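Local coordinates for protein putative S41 protease (PDB 3K50) that is a putative serine protease of family S41, probably cleaving peptide bonds, and also carries a PDZ-like domain, at residues A[17-29]-A[335-349]. Sequence-based numbering, arbitrary orientation.
Sequences IWIDSVMRQEYLW and FVHPTDRFILNLVVC
W18 of helix 18-26 lies against the turn of the β-hairpin formed by strands 330-336 and 342-352. The contact joins the S41 N-terminal domain to the S41 family region: the helix packs on the antiparallel sheet, its axis 17° from strand 342-349.

Aromatic contacts gather at the hairpin turn. W18, H337 and F342 form a cluster. With CG anti to the backbone N (chi1 -177°), the indole reaches the turn, and one face takes two CH-pi contacts. H337 CA sits 3.8 Å from the six-membered ring centroid, and P338 CD 3.5 Å from the five-membered one. The F335 carbonyl meets the indole edge. Water 1 bridges W18 N and H337 NE2.

Apolar packing fills the middle. In one of its two conformers, V22 puts CG2 over the F335 ring and CG1 against L344 CD2. CG of M23, a selenomethionine, rests on L344 CD2 and L346 CD1. E26 CG meets F335 at CE2.

Polar and apolar contacts share the far end. V347 CG1 lies over one face of the W29 ring. The E26 carboxylate forms a salt bridge with R268, and Y27 OH is hydrogen-bonded to D57. L28 N donates to V347 O at 3.0 Å, nearly straight at 173°. That same oxygen also meets the Y27 ring edge, 3.3 Å from CD1.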
loop_
_atom_site.group_PDB
_atom_site.type_symbol
_atom_site.label_atom_id
_atom_site.label_comp_id
_atom_site.label_asym_id
_atom_site.label_seq_id
_atom_site.Cartn_x
_atom_site.Cartn_y
_atom_site.Cartn_z
ATOM N N ILE A 17 -23.524 3.638 23.580
ATOM C CA ILE A 17 -23.069 2.871 22.407
ATOM C C ILE A 17 -21.573 3.139 22.208
ATOM O O ILE A 17 -21.168 4.287 22.092
ATOM C CB ILE A 17 -23.848 3.251 21.122
ATOM C CG1 ILE A 17 -25.330 2.821 21.261
ATOM C CG2 ILE A 17 -23.184 2.634 19.889
ATOM C CD1 ILE A 17 -26.258 3.269 20.125
ATOM N N TRP A 18 -20.771 2.076 22.174
ATOM C CA TRP A 18 -19.324 2.205 22.128
ATOM C C TRP A 18 -18.741 3.112 21.027
ATOM O O TRP A 18 -17.860 3.955 21.286
ATOM C CB TRP A 18 -18.724 0.807 21.963
ATOM C CG TRP A 18 -17.217 0.755 21.968
ATOM C CD1 TRP A 18 -16.415 0.757 23.062
ATOM C CD2 TRP A 18 -16.334 0.654 20.822
ATOM N NE1 TRP A 18 -15.081 0.694 22.677
ATOM C CE2 TRP A 18 -15.014 0.613 21.311
ATOM C CE3 TRP A 18 -16.535 0.625 19.442
ATOM C CZ2 TRP A 18 -13.918 0.511 20.480
ATOM C CZ3 TRP A 18 -15.432 0.504 18.615
ATOM C CH2 TRP A 18 -14.144 0.462 19.136
ATOM N N ILE A 19 -19.198 2.904 19.795
ATOM C CA ILE A 19 -18.629 3.590 18.640
ATOM C C ILE A 19 -18.840 5.107 18.791
ATOM O O ILE A 19 -17.958 5.878 18.513
ATOM C CB ILE A 19 -19.132 2.972 17.287
ATOM C CG1 ILE A 19 -18.382 3.583 16.114
ATOM C CG2 ILE A 19 -20.629 3.172 17.137
ATOM C CD1 ILE A 19 -18.548 2.849 14.821
ATOM N N ASP A 20 -19.979 5.512 19.332
ATOM C CA ASP A 20 -20.246 6.932 19.554
ATOM C C ASP A 20 -19.322 7.491 20.633
ATOM O O ASP A 20 -18.747 8.552 20.482
ATOM C CB ASP A 20 -21.678 7.155 20.035
ATOM C CG ASP A 20 -21.984 8.631 20.278
ATOM O OD1 ASP A 20 -22.160 9.365 19.300
ATOM O OD2 ASP A 20 -22.065 9.049 21.448
ATOM N N SER A 21 -19.057 6.679 21.648
ATOM C CA SER A 21 -18.209 7.078 22.758
ATOM C C SER A 21 -16.740 7.114 22.384
ATOM O O SER A 21 -16.131 8.140 22.583
ATOM C CB SER A 21 -18.457 6.192 23.979
ATOM O OG SER A 21 -18.266 4.839 23.649
ATOM N N VAL A 22 -16.176 6.031 21.840
ATOM C CA VAL A 22 -14.802 6.035 21.408
ATOM C C VAL A 22 -14.559 7.217 20.443
ATOM O O VAL A 22 -13.515 7.840 20.519
ATOM C CB VAL A 22 -14.388 4.679 20.806
ATOM C CG1 VAL A 22 -15.236 4.357 19.590
ATOM C CG2 VAL A 22 -12.888 4.693 20.453
HETATM N N MSE A 23 -15.530 7.569 19.588
HETATM C CA MSE A 23 -15.319 8.675 18.639
HETATM C C MSE A 23 -15.363 10.036 19.341
HETATM O O MSE A 23 -14.549 10.888 19.101
HETATM C CB MSE A 23 -16.367 8.649 17.490
HETATM C CG MSE A 23 -16.067 7.594 16.427
HETATM SE SE MSE A 23 -17.382 7.661 14.961
HETATM C CE MSE A 23 -16.805 9.319 14.071
ATOM N N ARG A 24 -16.334 10.243 20.209
ATOM C CA ARG A 24 -16.440 11.545 20.859
ATOM C C ARG A 24 -15.163 11.809 21.738
ATOM O O ARG A 24 -14.770 12.943 21.918
ATOM C CB ARG A 24 -17.804 11.698 21.573
ATOM C CG ARG A 24 -18.923 11.876 20.546
ATOM C CD ARG A 24 -20.328 12.132 21.096
ATOM N NE ARG A 24 -21.371 12.167 20.055
ATOM C CZ ARG A 24 -21.633 13.190 19.246
ATOM N NH1 ARG A 24 -20.961 14.327 19.312
ATOM N NH2 ARG A 24 -22.601 13.074 18.352
ATOM N N GLN A 25 -14.492 10.759 22.212
ATOM C CA GLN A 25 -13.315 10.941 23.025
ATOM C C GLN A 25 -12.048 11.040 22.186
ATOM O O GLN A 25 -11.211 11.902 22.445
ATOM C CB GLN A 25 -13.171 9.791 24.053
ATOM C CG GLN A 25 -11.796 9.782 24.839
ATOM C CD GLN A 25 -11.432 11.098 25.602
ATOM O OE1 GLN A 25 -10.269 11.527 25.588
ATOM N NE2 GLN A 25 -12.426 11.735 26.243
ATOM N N GLU A 26 -11.915 10.183 21.173
ATOM C CA GLU A 26 -10.646 10.003 20.472
ATOM C C GLU A 26 -10.494 10.580 19.073
ATOM O O GLU A 26 -9.385 10.666 18.581
ATOM C CB GLU A 26 -10.394 8.503 20.300
ATOM C CG GLU A 26 -10.466 7.657 21.541
ATOM C CD GLU A 26 -9.315 7.867 22.504
ATOM O OE1 GLU A 26 -8.351 8.540 22.154
ATOM O OE2 GLU A 26 -9.375 7.338 23.625
ATOM N N TYR A 27 -11.597 10.927 18.427
ATOM C CA TYR A 27 -11.590 11.424 17.071
ATOM C C TYR A 27 -10.931 12.786 16.930
ATOM O O TYR A 27 -11.243 13.704 17.695
ATOM C CB TYR A 27 -13.044 11.564 16.605
ATOM C CG TYR A 27 -13.324 11.766 15.128
ATOM C CD1 TYR A 27 -12.557 11.145 14.134
ATOM C CD2 TYR A 27 -14.467 12.413 14.731
ATOM C CE1 TYR A 27 -12.883 11.299 12.774
ATOM C CE2 TYR A 27 -14.848 12.524 13.347
ATOM C CZ TYR A 27 -14.045 11.949 12.392
ATOM O OH TYR A 27 -14.392 12.013 11.059
ATOM N N LEU A 28 -10.058 12.926 15.917
ATOM C CA LEU A 28 -9.411 14.189 15.621
ATOM C C LEU A 28 -10.451 15.271 15.500
ATOM O O LEU A 28 -10.299 16.355 16.086
ATOM C CB LEU A 28 -8.604 14.161 14.309
ATOM C CG LEU A 28 -7.851 15.434 13.906
ATOM C CD1 LEU A 28 -6.786 15.867 14.927
ATOM C CD2 LEU A 28 -7.246 15.286 12.527
ATOM N N TRP A 29 -11.517 14.959 14.769
ATOM C CA TRP A 29 -12.539 15.934 14.425
ATOM C C TRP A 29 -13.823 15.776 15.244
ATOM O O TRP A 29 -14.924 15.933 14.745
ATOM C CB TRP A 29 -12.845 15.780 12.919
ATOM C CG TRP A 29 -11.721 16.148 11.989
ATOM C CD1 TRP A 29 -10.976 17.286 12.059
ATOM C CD2 TRP A 29 -11.241 15.449 10.809
ATOM N NE1 TRP A 29 -10.052 17.308 11.077
ATOM C CE2 TRP A 29 -10.186 16.210 10.285
ATOM C CE3 TRP A 29 -11.549 14.245 10.200
ATOM C CZ2 TRP A 29 -9.484 15.842 9.145
ATOM C CZ3 TRP A 29 -10.851 13.864 9.068
ATOM C CH2 TRP A 29 -9.832 14.652 8.547
ATOM N N PHE A 335 -9.112 0.855 17.052
ATOM C CA PHE A 335 -9.791 0.686 18.316
ATOM C C PHE A 335 -10.654 -0.562 18.107
ATOM O O PHE A 335 -11.423 -0.625 17.154
ATOM C CB PHE A 335 -10.628 1.918 18.669
ATOM C CG PHE A 335 -9.815 3.157 18.889
ATOM C CD1 PHE A 335 -9.476 3.975 17.835
ATOM C CD2 PHE A 335 -9.363 3.482 20.165
ATOM C CE1 PHE A 335 -8.706 5.144 18.054
ATOM C CE2 PHE A 335 -8.571 4.601 20.379
ATOM C CZ PHE A 335 -8.214 5.411 19.298
ATOM N N VAL A 336 -10.488 -1.560 18.960
ATOM C CA VAL A 336 -11.236 -2.829 18.864
ATOM C C VAL A 336 -12.458 -2.787 19.736
ATOM O O VAL A 336 -12.356 -2.384 20.903
ATOM C CB VAL A 336 -10.357 -4.022 19.283
ATOM C CG1 VAL A 336 -11.027 -5.337 18.931
ATOM C CG2 VAL A 336 -9.020 -3.959 18.572
ATOM N N HIS A 337 -13.627 -3.151 19.189
ATOM C CA HIS A 337 -14.863 -3.168 19.979
ATOM C C HIS A 337 -14.672 -4.210 21.092
ATOM O O HIS A 337 -14.093 -5.248 20.832
ATOM C CB HIS A 337 -16.084 -3.562 19.168
ATOM C CG HIS A 337 -17.388 -3.342 19.880
ATOM N ND1 HIS A 337 -17.916 -4.251 20.774
ATOM C CD2 HIS A 337 -18.293 -2.332 19.805
ATOM C CE1 HIS A 337 -19.064 -3.794 21.248
ATOM N NE2 HIS A 337 -19.334 -2.645 20.650
ATOM N N PRO A 338 -15.150 -3.933 22.311
ATOM C CA PRO A 338 -14.963 -4.924 23.403
ATOM C C PRO A 338 -15.542 -6.310 23.152
ATOM O O PRO A 338 -14.930 -7.302 23.518
ATOM C CB PRO A 338 -15.687 -4.294 24.583
ATOM C CG PRO A 338 -15.743 -2.840 24.271
ATOM C CD PRO A 338 -15.817 -2.710 22.784
ATOM N N THR A 339 -16.701 -6.386 22.510
ATOM C CA THR A 339 -17.355 -7.663 22.293
ATOM C C THR A 339 -17.791 -8.024 20.858
ATOM O O THR A 339 -17.826 -9.211 20.529
ATOM C CB THR A 339 -18.604 -7.753 23.193
ATOM O OG1 THR A 339 -19.539 -6.720 22.869
ATOM C CG2 THR A 339 -18.240 -7.615 24.671
ATOM N N ASP A 340 -18.045 -7.043 19.992
ATOM C CA ASP A 340 -18.625 -7.312 18.671
ATOM C C ASP A 340 -17.649 -7.597 17.560
ATOM O O ASP A 340 -18.004 -7.517 16.395
ATOM C CB ASP A 340 -19.529 -6.151 18.261
ATOM C CG ASP A 340 -20.757 -6.045 19.115
ATOM O OD1 ASP A 340 -21.124 -7.050 19.777
ATOM O OD2 ASP A 340 -21.384 -4.963 19.095
ATOM N N ARG A 341 -16.403 -7.865 17.897
ATOM C CA ARG A 341 -15.432 -8.284 16.911
ATOM C C ARG A 341 -15.315 -7.411 15.630
ATOM O O ARG A 341 -15.350 -7.911 14.528
ATOM C CB ARG A 341 -15.681 -9.753 16.528
ATOM C CG ARG A 341 -15.634 -10.704 17.751
ATOM C CD ARG A 341 -15.600 -12.213 17.389
ATOM N NE ARG A 341 -14.583 -12.577 16.379
ATOM C CZ ARG A 341 -13.268 -12.741 16.594
ATOM N NH1 ARG A 341 -12.729 -12.556 17.800
ATOM N NH2 ARG A 341 -12.469 -13.075 15.575
ATOM N N PHE A 342 -15.198 -6.103 15.777
ATOM C CA PHE A 342 -14.798 -5.304 14.636
ATOM C C PHE A 342 -13.768 -4.312 15.143
ATOM O O PHE A 342 -13.598 -4.124 16.346
ATOM C CB PHE A 342 -15.966 -4.594 13.955
ATOM C CG PHE A 342 -16.626 -3.513 14.782
ATOM C CD1 PHE A 342 -16.186 -2.200 14.725
ATOM C CD2 PHE A 342 -17.745 -3.804 15.535
ATOM C CE1 PHE A 342 -16.850 -1.195 15.425
ATOM C CE2 PHE A 342 -18.411 -2.827 16.251
ATOM C CZ PHE A 342 -17.970 -1.516 16.201
ATOM N N ILE A 343 -13.068 -3.725 14.200
ATOM C CA ILE A 343 -12.035 -2.728 14.458
ATOM C C ILE A 343 -12.475 -1.434 13.788
ATOM O O ILE A 343 -12.856 -1.455 12.595
ATOM C CB ILE A 343 -10.693 -3.102 13.828
ATOM C CG1 ILE A 343 -10.170 -4.457 14.342
ATOM C CG2 ILE A 343 -9.648 -1.967 14.078
ATOM C CD1 ILE A 343 -9.060 -5.017 13.493
ATOM N N LEU A 344 -12.442 -0.356 14.578
ATOM C CA LEU A 344 -12.681 1.029 14.136
ATOM C C LEU A 344 -11.319 1.657 13.910
ATOM O O LEU A 344 -10.574 1.845 14.872
ATOM C CB LEU A 344 -13.402 1.840 15.194
ATOM C CG LEU A 344 -13.542 3.372 14.980
ATOM C CD1 LEU A 344 -14.176 3.640 13.597
ATOM C CD2 LEU A 344 -14.377 4.034 16.080
ATOM N N ASN A 345 -10.958 1.862 12.638
ATOM C CA ASN A 345 -9.733 2.547 12.252
ATOM C C ASN A 345 -10.143 4.014 12.162
ATOM O O ASN A 345 -10.795 4.423 11.203
ATOM C CB ASN A 345 -9.185 2.009 10.949
ATOM C CG ASN A 345 -8.544 0.619 11.117
ATOM O OD1 ASN A 345 -9.057 -0.397 10.630
ATOM N ND2 ASN A 345 -7.466 0.576 11.862
ATOM N N LEU A 346 -9.859 4.757 13.233
ATOM C CA LEU A 346 -10.317 6.143 13.380
ATOM C C LEU A 346 -9.256 7.224 13.180
ATOM O O LEU A 346 -8.147 7.074 13.667
ATOM C CB LEU A 346 -10.894 6.269 14.771
ATOM C CG LEU A 346 -11.547 7.595 15.202
ATOM C CD1 LEU A 346 -12.848 7.779 14.471
ATOM C CD2 LEU A 346 -11.781 7.525 16.761
ATOM N N VAL A 347 -9.581 8.298 12.459
ATOM C CA VAL A 347 -8.661 9.435 12.349
ATOM C C VAL A 347 -8.447 9.993 13.759
ATOM O O VAL A 347 -9.401 10.417 14.420
ATOM C CB VAL A 347 -9.196 10.560 11.423
ATOM C CG1 VAL A 347 -8.282 11.783 11.446
ATOM C CG2 VAL A 347 -9.347 10.069 10.024
ATOM N N VAL A 348 -7.195 10.016 14.197
ATOM C CA VAL A 348 -6.810 10.519 15.519
ATOM C C VAL A 348 -5.884 11.766 15.474
ATOM O O VAL A 348 -5.987 12.656 16.344
ATOM C CB VAL A 348 -6.151 9.390 16.386
ATOM C CG1 VAL A 348 -7.214 8.324 16.713
ATOM C CG2 VAL A 348 -4.883 8.831 15.715
ATOM N N CYS A 349 -5.038 11.888 14.460
ATOM C CA CYS A 349 -4.141 13.049 14.391
ATOM C C CYS A 349 -3.747 13.516 13.029
ATOM O O CYS A 349 -3.776 12.786 12.060
ATOM C CB CYS A 349 -2.837 12.800 15.146
ATOM S SG CYS A 349 -1.753 11.458 14.570
HETATM O O HOH W 1 -21.890 -0.953 21.628
HETATM O O HOH W 2 -7.452 13.324 18.497
#